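Local atomic coordinates of soluble lytic transglycosylase B3 (Pseudomonas aeruginosa, PDB entry 5ANZ), a protein that probably cleaves the glycan strands of peptidoglycan as a lytic transglycosylase, in the turnover of the bacterial cell wall. Residues M151-L160 and M194-Q204; F48-R56 and F69-P78. All coordinates share one frame; numbering follows the deposited sequence.

From the N terminus, interaction 2 comes first: helix 48-61 leads out, the chain turns, and helix 66-73 with the loop to Pro-78 comes back along it, closing a short helical hairpin after only 12 intervening residues. Interaction 1 opens later and spans 33 residues, among them helix 170-186, before 194-204 returns to pair with 151-160. The two closures follow in series and neither encloses nor crosses the other. They nevertheless meet in space, their centres about 16 Å apart: Arg-158, on the helix that starts in interaction 1, donates to the carbonyls of Gln-77 and Pro-78, joining the hairpin to helix 156-166 of the transglycosylase domain.

Interaction 1: M151-L160 and M194-Q204; sequences MGNKNVIRSL and MIGSWAGAMGQ
Lys-154 and Asn-155 run antiparallel to Ile-195 and Gly-196 in a two-stranded ribbon, with Gly-196 N bonded to Lys-154 O (2.9 Å) and a weak return bond from Lys-154 N to Gly-196 O. Just past Asn-155, Val-156 N gives an almost straight bond (173°) to Met-194 O, so the pairing runs directly into the first turn of helix 156-166. Asn-155 is the N-cap of that helix. With its CG anti to the backbone N (chi1 -176°), it turns OD1 back to accept from Arg-158 N at 3.1 Å, on a lone pair in the carbonyl plane, and more weakly from Ile-157 N.

Val-156 is the apolar centre. Its CB lies 3.8 Å from Met-194 CG, while CG2 meets Met-202 CG at 3.7 Å, the methionine crossing it at about a right angle. At the far end of the contact, Met-151 SD rests 3.6 Å from Gln-204 CG. A water ties the carbonyls of Lys-154 and Ser-197 to Ser-159 OG, the first of these bonds being weak. Ser-197 also begins a type I turn, its OG receiving Ala-199 N in an ST turn. The side chains of Ala-201 and Met-202 lie about 5 Å and 7 Å from those of Ile-208 and Thr-211, residues known to bind N-acetylglucosamine, although no sugar is bound here; this small beta ribbon thus sits beside the saccharide-binding site of the lysozyme-like domain.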
loop_
_atom_site.group_PDB
_atom_site.type_symbol
_atom_site.label_atom_id
_atom_site.label_comp_id
_atom_site.label_asym_id
_atom_site.label_seq_id
_atom_site.Cartn_x
_atom_site.Cartn_y
_atom_site.Cartn_z
ATOM N N MET A 151 3.985 15.153 -2.582
ATOM C CA MET A 151 2.767 15.020 -1.805
ATOM C C MET A 151 1.520 15.138 -2.684
ATOM O O MET A 151 0.393 14.916 -2.244
ATOM C CB MET A 151 2.751 16.086 -0.712
ATOM C CG MET A 151 3.927 16.000 0.235
ATOM S SD MET A 151 3.803 17.214 1.557
ATOM C CE MET A 151 4.771 18.572 0.907
ATOM N N GLY A 152 1.745 15.477 -3.943
ATOM C CA GLY A 152 0.679 15.912 -4.807
ATOM C C GLY A 152 0.692 17.427 -4.795
ATOM O O GLY A 152 1.341 18.064 -3.959
ATOM N N ASN A 153 0.006 17.988 -5.773
ATOM C CA ASN A 153 -0.153 19.418 -5.891
ATOM C C ASN A 153 -1.608 19.674 -6.178
ATOM O O ASN A 153 -1.951 20.473 -7.045
ATOM C CB ASN A 153 0.741 19.988 -6.994
ATOM C CG ASN A 153 0.433 19.393 -8.358
ATOM O OD1 ASN A 153 0.074 18.220 -8.471
ATOM N ND2 ASN A 153 0.569 20.202 -9.402
ATOM N N LYS A 154 -2.468 18.946 -5.470
ATOM C CA LYS A 154 -3.888 19.182 -5.568
ATOM C C LYS A 154 -4.468 19.549 -4.223
ATOM O O LYS A 154 -4.133 18.950 -3.204
ATOM C CB LYS A 154 -4.579 17.942 -6.153
ATOM C CG LYS A 154 -4.184 17.668 -7.596
ATOM C CD LYS A 154 -5.011 16.528 -8.187
ATOM C CE LYS A 154 -4.777 16.385 -9.690
ATOM N NZ LYS A 154 -3.366 16.053 -10.006
ATOM N N ASN A 155 -5.351 20.539 -4.223
ATOM C CA ASN A 155 -6.048 20.927 -3.024
ATOM C C ASN A 155 -7.036 19.844 -2.612
ATOM O O ASN A 155 -7.892 19.433 -3.416
ATOM C CB ASN A 155 -6.781 22.247 -3.228
ATOM C CG ASN A 155 -7.430 22.723 -1.950
ATOM O OD1 ASN A 155 -8.554 22.333 -1.637
ATOM N ND2 ASN A 155 -6.695 23.524 -1.169
ATOM N N VAL A 156 -6.901 19.378 -1.371
ATOM C CA VAL A 156 -7.675 18.231 -0.885
ATOM C C VAL A 156 -9.167 18.516 -0.931
ATOM O O VAL A 156 -9.957 17.625 -1.279
ATOM C CB VAL A 156 -7.249 17.869 0.548
ATOM C CG1 VAL A 156 -8.222 16.875 1.190
ATOM C CG2 VAL A 156 -5.825 17.296 0.511
ATOM N N ILE A 157 -9.559 19.753 -0.606
ATOM C CA ILE A 157 -10.996 20.077 -0.630
ATOM C C ILE A 157 -11.526 20.010 -2.060
ATOM O O ILE A 157 -12.595 19.451 -2.322
ATOM C CB ILE A 157 -11.290 21.454 -0.031
ATOM C CG1 ILE A 157 -10.796 21.512 1.416
ATOM C CG2 ILE A 157 -12.792 21.770 -0.147
ATOM C CD1 ILE A 157 -11.454 20.521 2.369
ATOM N N ARG A 158 -10.763 20.550 -2.998
ATOM C CA ARG A 158 -11.185 20.522 -4.392
ATOM C C ARG A 158 -11.284 19.090 -4.908
ATOM O O ARG A 158 -12.255 18.716 -5.567
ATOM C CB ARG A 158 -10.224 21.312 -5.273
ATOM C CG ARG A 158 -10.748 21.434 -6.697
ATOM C CD ARG A 158 -9.794 22.216 -7.595
ATOM N NE ARG A 158 -10.370 22.390 -8.926
ATOM C CZ ARG A 158 -9.749 22.984 -9.937
ATOM N NH1 ARG A 158 -8.520 23.469 -9.770
ATOM N NH2 ARG A 158 -10.349 23.087 -11.120
ATOM N N SER A 159 -10.282 18.281 -4.598
ATOM C CA SER A 159 -10.261 16.916 -5.114
ATOM C C SER A 159 -11.409 16.087 -4.544
ATOM O O SER A 159 -12.120 15.406 -5.295
ATOM C CB SER A 159 -8.922 16.246 -4.804
ATOM O OG SER A 159 -7.867 16.958 -5.434
ATOM N N LEU A 160 -11.614 16.156 -3.231
ATOM C CA LEU A 160 -12.692 15.372 -2.623
ATOM C C LEU A 160 -14.085 15.887 -2.997
ATOM O O LEU A 160 -15.019 15.090 -3.134
ATOM C CB LEU A 160 -12.540 15.325 -1.105
ATOM C CG LEU A 160 -11.328 14.502 -0.629
ATOM C CD1 LEU A 160 -11.143 14.642 0.879
ATOM C CD2 LEU A 160 -11.468 13.040 -1.030
ATOM N N MET A 194 -3.592 22.770 2.259
ATOM C CA MET A 194 -4.064 21.387 2.470
ATOM C C MET A 194 -3.954 20.610 1.173
ATOM O O MET A 194 -4.920 20.485 0.399
ATOM C CB MET A 194 -5.501 21.356 2.986
ATOM C CG MET A 194 -5.881 19.969 3.443
ATOM S SD MET A 194 -7.614 19.946 3.945
ATOM C CE MET A 194 -7.459 19.161 5.518
ATOM N N ILE A 195 -2.744 20.109 0.937
ATOM C CA ILE A 195 -2.374 19.529 -0.335
ATOM C C ILE A 195 -2.322 18.009 -0.229
ATOM O O ILE A 195 -2.050 17.452 0.837
ATOM C CB ILE A 195 -1.003 20.056 -0.815
ATOM C CG1 ILE A 195 -1.044 21.570 -0.973
ATOM C CG2 ILE A 195 -0.613 19.399 -2.121
ATOM C CD1 ILE A 195 -2.156 22.018 -1.828
ATOM N N GLY A 196 -2.590 17.347 -1.342
ATOM C CA GLY A 196 -2.503 15.895 -1.385
ATOM C C GLY A 196 -2.763 15.352 -2.784
ATOM O O GLY A 196 -2.734 16.090 -3.789
ATOM N N SER A 197 -3.014 14.051 -2.859
ATOM C CA SER A 197 -3.251 13.381 -4.137
ATOM C C SER A 197 -4.692 13.526 -4.623
ATOM O O SER A 197 -5.556 14.013 -3.890
ATOM C CB SER A 197 -2.919 11.889 -4.000
ATOM O OG SER A 197 -4.033 11.234 -3.397
ATOM N N TRP A 198 -4.964 13.054 -5.840
ATOM C CA TRP A 198 -6.298 13.160 -6.438
ATOM C C TRP A 198 -7.378 12.474 -5.606
ATOM O O TRP A 198 -8.554 12.833 -5.695
ATOM C CB TRP A 198 -6.302 12.575 -7.850
ATOM C CG TRP A 198 -6.117 11.092 -7.892
ATOM C CD1 TRP A 198 -4.937 10.417 -8.023
ATOM C CD2 TRP A 198 -7.143 10.103 -7.794
ATOM N NE1 TRP A 198 -5.169 9.061 -8.024
ATOM C CE2 TRP A 198 -6.512 8.841 -7.887
ATOM C CE3 TRP A 198 -8.533 10.153 -7.656
ATOM C CZ2 TRP A 198 -7.228 7.648 -7.827
ATOM C CZ3 TRP A 198 -9.244 8.963 -7.602
ATOM C CH2 TRP A 198 -8.589 7.729 -7.689
ATOM N N ALA A 199 -6.978 11.490 -4.800
ATOM C CA ALA A 199 -7.939 10.705 -4.045
ATOM C C ALA A 199 -8.038 11.157 -2.599
ATOM O O ALA A 199 -8.656 10.481 -1.774
ATOM C CB ALA A 199 -7.570 9.227 -4.100
ATOM N N GLY A 200 -7.416 12.284 -2.269
ATOM C CA GLY A 200 -7.539 12.811 -0.925
ATOM C C GLY A 200 -6.479 12.368 0.067
ATOM O O GLY A 200 -6.579 12.688 1.250
ATOM N N ALA A 201 -5.462 11.637 -0.393
ATOM C CA ALA A 201 -4.345 11.272 0.479
ATOM C C ALA A 201 -3.468 12.495 0.714
ATOM O O ALA A 201 -3.018 13.124 -0.245
ATOM C CB ALA A 201 -3.517 10.134 -0.144
ATOM N N MET A 202 -3.210 12.830 1.974
ATOM C CA MET A 202 -2.732 14.177 2.296
ATOM C C MET A 202 -1.282 14.216 2.744
ATOM O O MET A 202 -0.822 13.365 3.509
ATOM C CB MET A 202 -3.595 14.800 3.397
ATOM C CG MET A 202 -5.063 14.725 3.122
ATOM S SD MET A 202 -5.987 15.604 4.406
ATOM C CE MET A 202 -5.439 14.774 5.884
ATOM N N GLY A 203 -0.566 15.231 2.292
ATOM C CA GLY A 203 0.673 15.603 2.947
ATOM C C GLY A 203 1.788 14.571 2.861
ATOM O O GLY A 203 1.840 13.784 1.931
ATOM N N GLN A 204 2.682 14.609 3.840
ATOM C CA GLN A 204 3.887 13.798 3.774
ATOM C C GLN A 204 3.578 12.348 4.053
ATOM O O GLN A 204 4.271 11.458 3.551
ATOM C CB GLN A 204 4.933 14.296 4.756
ATOM C CG GLN A 204 5.282 15.762 4.534
ATOM C CD GLN A 204 6.653 16.121 5.026
ATOM O OE1 GLN A 204 7.543 15.277 5.083
ATOM N NE2 GLN A 204 6.846 17.398 5.376
HETATM O O HOH W 1 -6.060 16.629 -3.271
#

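Interaction 2: F48-R56 and F69-P78; sequences FEQWRDAFR and FDRAFAGVQP
Arg-56 and Asp-70 form the charged part of this contact, a salt bridge gripped side-on: NE reaches OD1 at 3.0 Å, on the syn lone pair, and NH2 reaches OD2 at 3.0 Å, with a weaker bond from NH2 to OD1. Neither main bond is straight, and both carboxylate oxygens sit somewhat out of the guanidinium plane. Arg-56 is extended from CG to NE, and this carries its aliphatic part across Phe-69 before the guanidinium meets the acid. CG stands over one face of that ring in a CH-pi contact, 3.6 Å from the centroid. Phe-73 CD1 covers the opposite face, which leaves the Phe-69 ring sandwiched between an arginine stem and another phenylalanine.

These partners belong to a helical hairpin: helix 48-56 and helix 69-73 are close to antiparallel, at 151°, and their axes come no nearer than 12.1 Å. Large aromatic side chains bridge such a separation.

Among the apolar contacts, Phe-55 CD2 meets the edge of Phe-69 at CE2, 3.7 Å away. Phe-73 brings its CE2 to the edge of the Trp-51 ring at CZ3, and its CD2 lies near Arg-52 CD. Phe-48, its CG anti to the backbone N (chi1 179°), points its ring at the loop 76-78 and receives Pro-78 CD over one face in a second CH-pi contact, 3.9 Å from the centroid. Tyr-165 meets the same phenylalanine edge-to-face, and His-174 meets the Trp-51 ring, so helices 156-166 and 170-186 continue the aromatic cluster.

A further polar link passes through water. Arg-52 NH1 donates to a water at 2.7 Å, which in turn donates to Phe-73 O and Val-76 O, joining the first helix to both ends of the type II turn from Phe-73 to Val-76.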
loop_
_atom_site.group_PDB
_atom_site.type_symbol
_atom_site.label_atom_id
_atom_site.label_comp_id
_atom_site.label_asym_id
_atom_site.label_seq_id
_atom_site.Cartn_x
_atom_site.Cartn_y
_atom_site.Cartn_z
ATOM N N PHE A 48 -22.512 21.969 -10.039
ATOM C CA PHE A 48 -21.586 21.869 -8.905
ATOM C C PHE A 48 -22.011 22.794 -7.766
ATOM O O PHE A 48 -21.943 22.427 -6.595
ATOM C CB PHE A 48 -20.148 22.194 -9.324
ATOM C CG PHE A 48 -19.164 22.138 -8.188
ATOM C CD1 PHE A 48 -18.758 20.923 -7.668
ATOM C CD2 PHE A 48 -18.657 23.301 -7.629
ATOM C CE1 PHE A 48 -17.854 20.858 -6.618
ATOM C CE2 PHE A 48 -17.752 23.247 -6.577
ATOM C CZ PHE A 48 -17.349 22.018 -6.071
ATOM N N GLU A 49 -22.441 24.002 -8.117
ATOM C CA GLU A 49 -22.907 24.951 -7.117
ATOM C C GLU A 49 -24.124 24.397 -6.382
ATOM O O GLU A 49 -24.243 24.546 -5.165
ATOM C CB GLU A 49 -23.247 26.299 -7.759
ATOM C CG GLU A 49 -22.046 27.045 -8.327
ATOM C CD GLU A 49 -21.506 26.418 -9.601
ATOM O OE1 GLU A 49 -22.105 25.436 -10.088
ATOM O OE2 GLU A 49 -20.479 26.909 -10.116
ATOM N N GLN A 50 -25.030 23.766 -7.122
ATOM C CA GLN A 50 -26.182 23.122 -6.503
ATOM C C GLN A 50 -25.718 22.018 -5.560
ATOM O O GLN A 50 -26.174 21.935 -4.420
ATOM C CB GLN A 50 -27.133 22.557 -7.564
ATOM C CG GLN A 50 -28.098 23.588 -8.153
ATOM C CD GLN A 50 -28.772 23.095 -9.420
ATOM O OE1 GLN A 50 -28.456 22.018 -9.927
ATOM N NE2 GLN A 50 -29.709 23.883 -9.940
ATOM N N TRP A 51 -24.803 21.174 -6.024
ATOM C CA TRP A 51 -24.298 20.124 -5.158
ATOM C C TRP A 51 -23.638 20.742 -3.921
ATOM O O TRP A 51 -23.831 20.264 -2.806
ATOM C CB TRP A 51 -23.303 19.206 -5.884
ATOM C CG TRP A 51 -22.540 18.400 -4.883
ATOM C CD1 TRP A 51 -22.889 17.185 -4.364
ATOM C CD2 TRP A 51 -21.326 18.785 -4.227
ATOM N NE1 TRP A 51 -21.953 16.787 -3.432
ATOM C CE2 TRP A 51 -20.990 17.755 -3.329
ATOM C CE3 TRP A 51 -20.497 19.905 -4.308
ATOM C CZ2 TRP A 51 -19.847 17.807 -2.527
ATOM C CZ3 TRP A 51 -19.358 19.953 -3.510
ATOM C CH2 TRP A 51 -19.051 18.916 -2.631
ATOM N N ARG A 52 -22.870 21.811 -4.122
ATOM C CA ARG A 52 -22.124 22.430 -3.024
ATOM C C ARG A 52 -23.045 23.060 -1.975
ATOM O O ARG A 52 -22.825 22.901 -0.771
ATOM C CB ARG A 52 -21.164 23.492 -3.564
ATOM C CG ARG A 52 -20.357 24.180 -2.493
ATOM C CD ARG A 52 -19.702 25.411 -3.058
ATOM N NE ARG A 52 -20.716 26.378 -3.462
ATOM C CZ ARG A 52 -20.557 27.282 -4.419
ATOM N NH1 ARG A 52 -19.413 27.358 -5.080
ATOM N NH2 ARG A 52 -21.549 28.108 -4.713
ATOM N N ASP A 53 -24.057 23.786 -2.425
ATOM C CA ASP A 53 -24.952 24.441 -1.484
ATOM C C ASP A 53 -25.704 23.398 -0.675
ATOM O O ASP A 53 -25.966 23.596 0.510
ATOM C CB ASP A 53 -25.923 25.372 -2.208
ATOM C CG ASP A 53 -25.220 26.555 -2.844
ATOM O OD1 ASP A 53 -24.096 26.887 -2.406
ATOM O OD2 ASP A 53 -25.789 27.150 -3.781
ATOM N N ALA A 54 -26.035 22.281 -1.320
ATOM C CA ALA A 54 -26.719 21.188 -0.640
ATOM C C ALA A 54 -25.767 20.503 0.337
ATOM O O ALA A 54 -26.164 20.153 1.451
ATOM C CB ALA A 54 -27.273 20.184 -1.648
ATOM N N PHE A 55 -24.512 20.323 -0.070
ATOM C CA PHE A 55 -23.527 19.726 0.826
ATOM C C PHE A 55 -23.220 20.656 2.001
ATOM O O PHE A 55 -22.922 20.198 3.098
ATOM C CB PHE A 55 -22.229 19.379 0.092
ATOM C CG PHE A 55 -21.148 18.869 1.007
ATOM C CD1 PHE A 55 -21.282 17.641 1.648
ATOM C CD2 PHE A 55 -20.018 19.624 1.250
ATOM C CE1 PHE A 55 -20.290 17.175 2.504
ATOM C CE2 PHE A 55 -19.026 19.165 2.104
ATOM C CZ PHE A 55 -19.170 17.934 2.736
ATOM N N ARG A 56 -23.302 21.964 1.773
ATOM C CA ARG A 56 -23.006 22.924 2.829
ATOM C C ARG A 56 -23.972 22.713 3.996
ATOM O O ARG A 56 -23.598 22.872 5.161
ATOM C CB ARG A 56 -23.092 24.362 2.298
ATOM C CG ARG A 56 -22.659 25.461 3.278
ATOM C CD ARG A 56 -22.748 26.835 2.596
ATOM N NE ARG A 56 -22.050 27.907 3.306
ATOM C CZ ARG A 56 -22.647 28.772 4.123
ATOM N NH1 ARG A 56 -23.947 28.681 4.344
ATOM N NH2 ARG A 56 -21.945 29.727 4.724
ATOM N N PHE A 69 -16.205 26.616 6.033
ATOM C CA PHE A 69 -16.713 26.065 4.787
ATOM C C PHE A 69 -16.451 27.017 3.616
ATOM O O PHE A 69 -15.921 26.610 2.581
ATOM C CB PHE A 69 -18.215 25.770 4.904
ATOM C CG PHE A 69 -18.776 25.039 3.723
ATOM C CD1 PHE A 69 -19.125 25.722 2.567
ATOM C CD2 PHE A 69 -18.930 23.660 3.754
ATOM C CE1 PHE A 69 -19.623 25.045 1.470
ATOM C CE2 PHE A 69 -19.434 22.980 2.661
ATOM C CZ PHE A 69 -19.782 23.675 1.516
ATOM N N ASP A 70 -16.823 28.287 3.784
ATOM C CA ASP A 70 -16.684 29.251 2.700
ATOM C C ASP A 70 -15.216 29.509 2.368
ATOM O O ASP A 70 -14.851 29.650 1.202
ATOM C CB ASP A 70 -17.398 30.556 3.059
ATOM C CG ASP A 70 -18.897 30.359 3.268
ATOM O OD1 ASP A 70 -19.447 29.347 2.775
ATOM O OD2 ASP A 70 -19.524 31.214 3.927
ATOM N N ARG A 71 -14.378 29.559 3.398
ATOM C CA ARG A 71 -12.933 29.693 3.222
ATOM C C ARG A 71 -12.381 28.514 2.413
ATOM O O ARG A 71 -11.578 28.675 1.491
ATOM C CB ARG A 71 -12.258 29.766 4.591
ATOM C CG ARG A 71 -10.783 30.092 4.588
ATOM C CD ARG A 71 -10.207 29.808 5.969
ATOM N NE ARG A 71 -8.819 30.237 6.122
ATOM C CZ ARG A 71 -7.800 29.416 6.374
ATOM N NH1 ARG A 71 -8.007 28.108 6.508
ATOM N NH2 ARG A 71 -6.573 29.906 6.506
ATOM N N ALA A 72 -12.844 27.326 2.769
ATOM C CA ALA A 72 -12.392 26.090 2.142
ATOM C C ALA A 72 -12.838 25.966 0.684
ATOM O O ALA A 72 -12.134 25.378 -0.141
ATOM C CB ALA A 72 -12.895 24.899 2.941
ATOM N N PHE A 73 -14.011 26.509 0.366
ATOM C CA PHE A 73 -14.567 26.356 -0.974
ATOM C C PHE A 73 -14.371 27.572 -1.870
ATOM O O PHE A 73 -14.798 27.562 -3.018
ATOM C CB PHE A 73 -16.056 26.010 -0.886
ATOM C CG PHE A 73 -16.308 24.543 -0.714
ATOM C CD1 PHE A 73 -16.335 23.974 0.550
ATOM C CD2 PHE A 73 -16.455 23.719 -1.817
ATOM C CE1 PHE A 73 -16.539 22.606 0.707
ATOM C CE2 PHE A 73 -16.663 22.347 -1.657
ATOM C CZ PHE A 73 -16.707 21.801 -0.393
ATOM N N ALA A 74 -13.714 28.608 -1.356
ATOM C CA ALA A 74 -13.460 29.806 -2.150
ATOM C C ALA A 74 -12.766 29.482 -3.479
ATOM O O ALA A 74 -11.625 29.011 -3.502
ATOM C CB ALA A 74 -12.629 30.800 -1.348
ATOM N N GLY A 75 -13.470 29.723 -4.579
ATOM C CA GLY A 75 -12.911 29.527 -5.905
ATOM C C GLY A 75 -12.873 28.084 -6.376
ATOM O O GLY A 75 -12.441 27.805 -7.499
ATOM N N VAL A 76 -13.330 27.165 -5.532
ATOM C CA VAL A 76 -13.304 25.748 -5.878
ATOM C C VAL A 76 -14.329 25.359 -6.950
ATOM O O VAL A 76 -15.510 25.718 -6.876
ATOM C CB VAL A 76 -13.531 24.875 -4.633
ATOM C CG1 VAL A 76 -13.696 23.424 -5.031
ATOM C CG2 VAL A 76 -12.381 25.065 -3.657
ATOM N N GLN A 77 -13.847 24.632 -7.953
ATOM C CA GLN A 77 -14.666 24.092 -9.032
ATOM C C GLN A 77 -14.243 22.637 -9.229
ATOM O O GLN A 77 -13.207 22.230 -8.714
ATOM C CB GLN A 77 -14.477 24.885 -10.329
ATOM C CG GLN A 77 -15.107 26.273 -10.340
ATOM C CD GLN A 77 -16.621 26.221 -10.368
ATOM O OE1 GLN A 77 -17.283 26.604 -9.404
ATOM N NE2 GLN A 77 -17.180 25.750 -11.479
ATOM N N PRO A 78 -15.026 21.849 -9.984
ATOM C CA PRO A 78 -14.549 20.474 -10.198
ATOM C C PRO A 78 -13.196 20.422 -10.909
ATOM O O PRO A 78 -12.863 21.317 -11.686
ATOM C CB PRO A 78 -15.651 19.855 -11.066
ATOM C CG PRO A 78 -16.873 20.641 -10.712
ATOM C CD PRO A 78 -16.383 22.049 -10.528
HETATM O O HOH W 2 -17.003 26.323 -4.665
#